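PDB 5JP6: putative polysaccharide deacetylase from Bdellovibrio bacteriovorus HD100, which probably removes acetyl groups from peptidoglycan as a zinc-dependent carbohydrate esterase of family 4. Local coordinates for residues Pro86-Arg98 against Lys110-Gln124. The protein carries 1 engineered substitution. Numbering follows the deposited sequence.
Sequences PAQDLTLFENEIR and KEELLAQVDEHFDEQ
Ala87 sets its CB on the backbone of helix 110-126, 3.7 Å from Gln116 O; these two residues have the nearest CA atoms across the segments. One residue on, Gln88 lays its CA over a face of the His120 imidazole, a CH-pi contact 4.0 Å from the ring centroid, while Gln124 CG covers the opposite face. That ring's NE2 accepts a hydrogen bond from Arg340. Leu90 crosses both Leu113 and Val117 at about a right angle, its CG 3.7 Å from Val117 CG2. Thr91 ties OG1 back to Gln88 O, and with chi1 at 68° this leaves the methyl CG2 beside the backbone N, where it meets the His120 and Phe121 rings. Glu94 reaches across with CG anti to the backbone N (chi1 179°); its OE1 comes to the Phe121 edge, 3.4 Å from CE2, and its carboxylate lies against Val117 CG1. Ile97 splits its contacts, CG2 to Leu114 CD2 and CD1 to Leu113 CD1. Arg98 then rests one guanidinium face on the Leu114 methyls. In its plane, NE and NH2 both grip Glu94 OE2 on the anti side, and NH2 also makes a salt bridge to Asp118 OD1 at 3.0 Å. One water joins NH1 to Asp118 OD2; another links Arg98 O to Lys110 NZ. Helices 94-98 and 110-124 run roughly antiparallel (144°), an apolar seam beside the salt-bridge network. This is packing within the helical N-terminal part, away from the zinc site. Arg339 of helix 339-354 salt-bridges both carboxylates, tying the pair to the deacetylase part and, with Arg98, probably offsetting their like charges.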
# COMPACT_ATOMS: atom_id res chain seq x y z
N PRO A 86 -22.83 -2.22 6.28
CA PRO A 86 -23.02 -2.01 4.85
C PRO A 86 -21.80 -2.48 4.05
O PRO A 86 -20.65 -2.38 4.54
CB PRO A 86 -23.19 -0.49 4.73
CG PRO A 86 -23.57 -0.02 6.06
CD PRO A 86 -22.90 -0.96 7.03
N ALA A 87 -22.03 -3.01 2.85
CA ALA A 87 -20.93 -3.60 2.10
C ALA A 87 -19.77 -2.63 1.89
O ALA A 87 -18.60 -3.04 1.97
CB ALA A 87 -21.41 -4.16 0.77
N GLN A 88 -20.05 -1.34 1.64
CA GLN A 88 -18.95 -0.39 1.39
C GLN A 88 -18.07 -0.32 2.67
O GLN A 88 -16.84 -0.26 2.59
CB GLN A 88 -19.42 1.01 0.95
CG GLN A 88 -18.27 1.96 0.61
CD GLN A 88 -18.71 3.21 -0.06
OE1 GLN A 88 -19.21 3.16 -1.18
NE2 GLN A 88 -18.56 4.33 0.63
N ASP A 89 -18.70 -0.26 3.86
CA ASP A 89 -17.95 -0.22 5.11
C ASP A 89 -17.20 -1.51 5.41
O ASP A 89 -16.08 -1.48 5.98
CB ASP A 89 -18.87 0.11 6.27
CG ASP A 89 -19.31 1.53 6.25
OD1 ASP A 89 -18.53 2.40 5.75
OD2 ASP A 89 -20.47 1.82 6.63
N LEU A 90 -17.79 -2.62 5.01
CA LEU A 90 -17.16 -3.91 5.18
C LEU A 90 -15.78 -3.96 4.45
O LEU A 90 -14.85 -4.66 4.89
CB LEU A 90 -18.08 -5.04 4.69
CG LEU A 90 -17.58 -6.47 4.88
CD1 LEU A 90 -17.34 -6.79 6.35
CD2 LEU A 90 -18.61 -7.42 4.26
N THR A 91 -15.65 -3.19 3.37
CA THR A 91 -14.37 -3.16 2.65
C THR A 91 -13.19 -2.78 3.54
O THR A 91 -12.05 -3.14 3.25
CB THR A 91 -14.35 -2.30 1.36
OG1 THR A 91 -14.46 -0.90 1.66
CG2 THR A 91 -15.46 -2.75 0.42
N LEU A 92 -13.45 -2.05 4.63
CA LEU A 92 -12.39 -1.68 5.57
C LEU A 92 -11.72 -2.92 6.20
O LEU A 92 -10.57 -2.86 6.60
CB LEU A 92 -12.97 -0.78 6.66
CG LEU A 92 -11.99 -0.13 7.61
CD1 LEU A 92 -11.04 0.83 6.90
CD2 LEU A 92 -12.76 0.62 8.69
N PHE A 93 -12.48 -4.01 6.32
CA PHE A 93 -12.02 -5.24 6.95
C PHE A 93 -11.65 -6.33 5.96
O PHE A 93 -11.33 -7.44 6.35
CB PHE A 93 -13.13 -5.76 7.88
CG PHE A 93 -13.39 -4.88 9.05
CD1 PHE A 93 -12.64 -5.04 10.22
CD2 PHE A 93 -14.38 -3.89 8.99
CE1 PHE A 93 -12.85 -4.21 11.31
CE2 PHE A 93 -14.60 -3.08 10.10
CZ PHE A 93 -13.83 -3.24 11.24
N GLU A 94 -11.73 -6.03 4.66
CA GLU A 94 -11.52 -7.04 3.63
C GLU A 94 -10.16 -7.72 3.77
O GLU A 94 -10.06 -8.95 3.65
CB GLU A 94 -11.63 -6.43 2.25
CG GLU A 94 -11.41 -7.39 1.10
CD GLU A 94 -11.73 -6.81 -0.25
OE1 GLU A 94 -11.94 -5.60 -0.37
OE2 GLU A 94 -11.72 -7.66 -1.21
N ASN A 95 -9.10 -6.93 3.98
CA ASN A 95 -7.78 -7.57 4.03
C ASN A 95 -7.69 -8.53 5.20
O ASN A 95 -7.11 -9.60 5.09
CB ASN A 95 -6.68 -6.53 4.15
CG ASN A 95 -6.41 -5.83 2.86
OD1 ASN A 95 -7.21 -5.90 1.92
ND2 ASN A 95 -5.26 -5.20 2.78
N GLU A 96 -8.32 -8.17 6.32
CA GLU A 96 -8.28 -9.06 7.49
C GLU A 96 -9.10 -10.32 7.23
O GLU A 96 -8.72 -11.41 7.63
CB GLU A 96 -8.74 -8.34 8.75
CG GLU A 96 -7.82 -7.22 9.19
CD GLU A 96 -6.39 -7.64 9.29
OE1 GLU A 96 -6.12 -8.70 9.94
OE2 GLU A 96 -5.53 -6.89 8.77
N ILE A 97 -10.23 -10.18 6.51
CA ILE A 97 -11.06 -11.33 6.22
C ILE A 97 -10.34 -12.30 5.25
O ILE A 97 -10.46 -13.54 5.38
CB ILE A 97 -12.42 -10.91 5.65
CG1 ILE A 97 -13.20 -10.11 6.70
CG2 ILE A 97 -13.21 -12.08 5.12
CD1 ILE A 97 -14.25 -9.18 6.11
N ARG A 98 -9.57 -11.73 4.33
CA ARG A 98 -8.81 -12.54 3.36
C ARG A 98 -7.55 -13.18 3.97
O ARG A 98 -7.06 -14.20 3.44
CB ARG A 98 -8.41 -11.71 2.13
CG ARG A 98 -9.59 -11.29 1.27
CD ARG A 98 -9.14 -10.61 -0.01
NE ARG A 98 -10.26 -10.11 -0.77
CZ ARG A 98 -11.07 -10.86 -1.52
NH1 ARG A 98 -10.82 -12.16 -1.70
NH2 ARG A 98 -12.16 -10.33 -2.03
N LYS A 110 -16.75 -16.33 6.21
CA LYS A 110 -15.81 -15.75 5.25
C LYS A 110 -16.41 -15.62 3.83
O LYS A 110 -16.34 -14.56 3.20
CB LYS A 110 -14.53 -16.58 5.21
CG LYS A 110 -13.44 -15.97 4.36
CD LYS A 110 -12.24 -16.86 4.29
CE LYS A 110 -11.21 -16.33 3.30
NZ LYS A 110 -10.03 -17.21 3.16
N GLU A 111 -17.00 -16.71 3.35
CA GLU A 111 -17.54 -16.74 1.98
C GLU A 111 -18.63 -15.67 1.81
O GLU A 111 -18.67 -14.94 0.80
CB GLU A 111 -18.06 -18.13 1.64
CG GLU A 111 -18.50 -18.27 0.19
CD GLU A 111 -19.02 -19.66 -0.16
OE1 GLU A 111 -19.16 -20.51 0.75
OE2 GLU A 111 -19.30 -19.90 -1.35
N GLU A 112 -19.48 -15.52 2.82
CA GLU A 112 -20.58 -14.59 2.74
C GLU A 112 -20.07 -13.15 2.76
O GLU A 112 -20.55 -12.29 2.03
CB GLU A 112 -21.55 -14.80 3.92
CG GLU A 112 -22.34 -16.11 3.86
CD GLU A 112 -21.56 -17.41 4.20
OE1 GLU A 112 -20.42 -17.40 4.78
OE2 GLU A 112 -22.12 -18.50 3.90
N LEU A 113 -19.10 -12.88 3.63
CA LEU A 113 -18.51 -11.54 3.71
C LEU A 113 -17.81 -11.18 2.41
O LEU A 113 -17.97 -10.07 1.90
CB LEU A 113 -17.54 -11.42 4.89
CG LEU A 113 -18.21 -11.54 6.29
CD1 LEU A 113 -17.14 -11.53 7.39
CD2 LEU A 113 -19.22 -10.42 6.53
N LEU A 114 -17.05 -12.11 1.86
CA LEU A 114 -16.30 -11.80 0.67
C LEU A 114 -17.28 -11.65 -0.52
O LEU A 114 -17.03 -10.85 -1.42
CB LEU A 114 -15.16 -12.79 0.39
CG LEU A 114 -14.02 -12.75 1.42
CD1 LEU A 114 -12.96 -13.77 1.02
CD2 LEU A 114 -13.45 -11.34 1.55
N ALA A 115 -18.42 -12.38 -0.52
CA ALA A 115 -19.42 -12.20 -1.57
C ALA A 115 -19.97 -10.74 -1.50
O ALA A 115 -20.21 -10.11 -2.53
CB ALA A 115 -20.54 -13.25 -1.45
N GLN A 116 -20.20 -10.21 -0.29
CA GLN A 116 -20.73 -8.84 -0.10
C GLN A 116 -19.72 -7.84 -0.64
O GLN A 116 -20.08 -6.92 -1.36
CB GLN A 116 -21.04 -8.53 1.39
CG GLN A 116 -22.31 -9.13 1.93
CD GLN A 116 -23.53 -8.48 1.30
OE1 GLN A 116 -24.26 -9.13 0.54
NE2 GLN A 116 -23.72 -7.17 1.57
N VAL A 117 -18.44 -8.03 -0.31
CA VAL A 117 -17.41 -7.12 -0.77
C VAL A 117 -17.23 -7.19 -2.28
O VAL A 117 -17.14 -6.16 -2.97
CB VAL A 117 -16.08 -7.35 0.01
CG1 VAL A 117 -14.94 -6.68 -0.64
CG2 VAL A 117 -16.28 -6.89 1.46
N ASP A 118 -17.21 -8.41 -2.82
CA ASP A 118 -17.05 -8.58 -4.24
C ASP A 118 -18.22 -7.97 -5.03
O ASP A 118 -18.02 -7.37 -6.09
CB ASP A 118 -16.84 -10.04 -4.60
CG ASP A 118 -15.51 -10.60 -4.12
OD1 ASP A 118 -14.63 -9.84 -3.66
OD2 ASP A 118 -15.34 -11.85 -4.19
N GLU A 119 -19.43 -8.12 -4.51
CA GLU A 119 -20.63 -7.54 -5.14
C GLU A 119 -20.56 -6.00 -5.11
O GLU A 119 -20.89 -5.32 -6.08
CB GLU A 119 -21.90 -8.03 -4.43
CG GLU A 119 -23.15 -7.39 -4.97
CD GLU A 119 -24.40 -7.95 -4.31
OE1 GLU A 119 -24.39 -8.31 -3.11
OE2 GLU A 119 -25.42 -8.02 -5.00
N HIS A 120 -20.03 -5.46 -4.00
CA HIS A 120 -19.83 -4.01 -3.90
C HIS A 120 -18.88 -3.54 -5.02
O HIS A 120 -19.20 -2.60 -5.75
CB HIS A 120 -19.27 -3.62 -2.53
CG HIS A 120 -18.70 -2.24 -2.49
ND1 HIS A 120 -19.47 -1.12 -2.32
CD2 HIS A 120 -17.43 -1.81 -2.62
CE1 HIS A 120 -18.70 -0.05 -2.34
NE2 HIS A 120 -17.46 -0.44 -2.52
N PHE A 121 -17.73 -4.20 -5.17
CA PHE A 121 -16.78 -3.78 -6.25
C PHE A 121 -17.34 -4.05 -7.63
O PHE A 121 -17.04 -3.29 -8.52
CB PHE A 121 -15.39 -4.36 -6.04
CG PHE A 121 -14.63 -3.66 -4.92
CD1 PHE A 121 -14.18 -2.34 -4.98
CD2 PHE A 121 -14.41 -4.38 -3.77
CE1 PHE A 121 -13.47 -1.80 -3.93
CE2 PHE A 121 -13.71 -3.85 -2.74
CZ PHE A 121 -13.26 -2.54 -2.81
N ASP A 122 -18.20 -5.05 -7.80
CA ASP A 122 -18.90 -5.25 -9.08
C ASP A 122 -19.73 -4.02 -9.42
O ASP A 122 -19.71 -3.50 -10.54
CB ASP A 122 -19.83 -6.46 -9.01
CG ASP A 122 -19.10 -7.80 -9.01
OD1 ASP A 122 -17.88 -7.88 -9.32
OD2 ASP A 122 -19.78 -8.82 -8.70
N GLU A 123 -20.47 -3.56 -8.42
CA GLU A 123 -21.36 -2.40 -8.62
C GLU A 123 -20.56 -1.14 -8.92
O GLU A 123 -20.89 -0.36 -9.83
CB GLU A 123 -22.20 -2.19 -7.36
CG GLU A 123 -23.24 -3.25 -7.11
CD GLU A 123 -23.89 -3.12 -5.73
OE1 GLU A 123 -23.59 -2.15 -5.01
OE2 GLU A 123 -24.75 -3.96 -5.39
N GLN A 124 -19.45 -1.00 -8.20
CA GLN A 124 -18.53 0.14 -8.41
C GLN A 124 -17.94 0.16 -9.81
O GLN A 124 -17.77 1.20 -10.38
CB GLN A 124 -17.41 0.12 -7.38
CG GLN A 124 -17.87 0.31 -5.94
CD GLN A 124 -18.39 1.69 -5.70
OE1 GLN A 124 -17.66 2.66 -5.80
NE2 GLN A 124 -19.67 1.79 -5.40
O HOH W 1 -13.25 -13.19 -3.22
O HOH W 2 -8.29 -15.71 1.66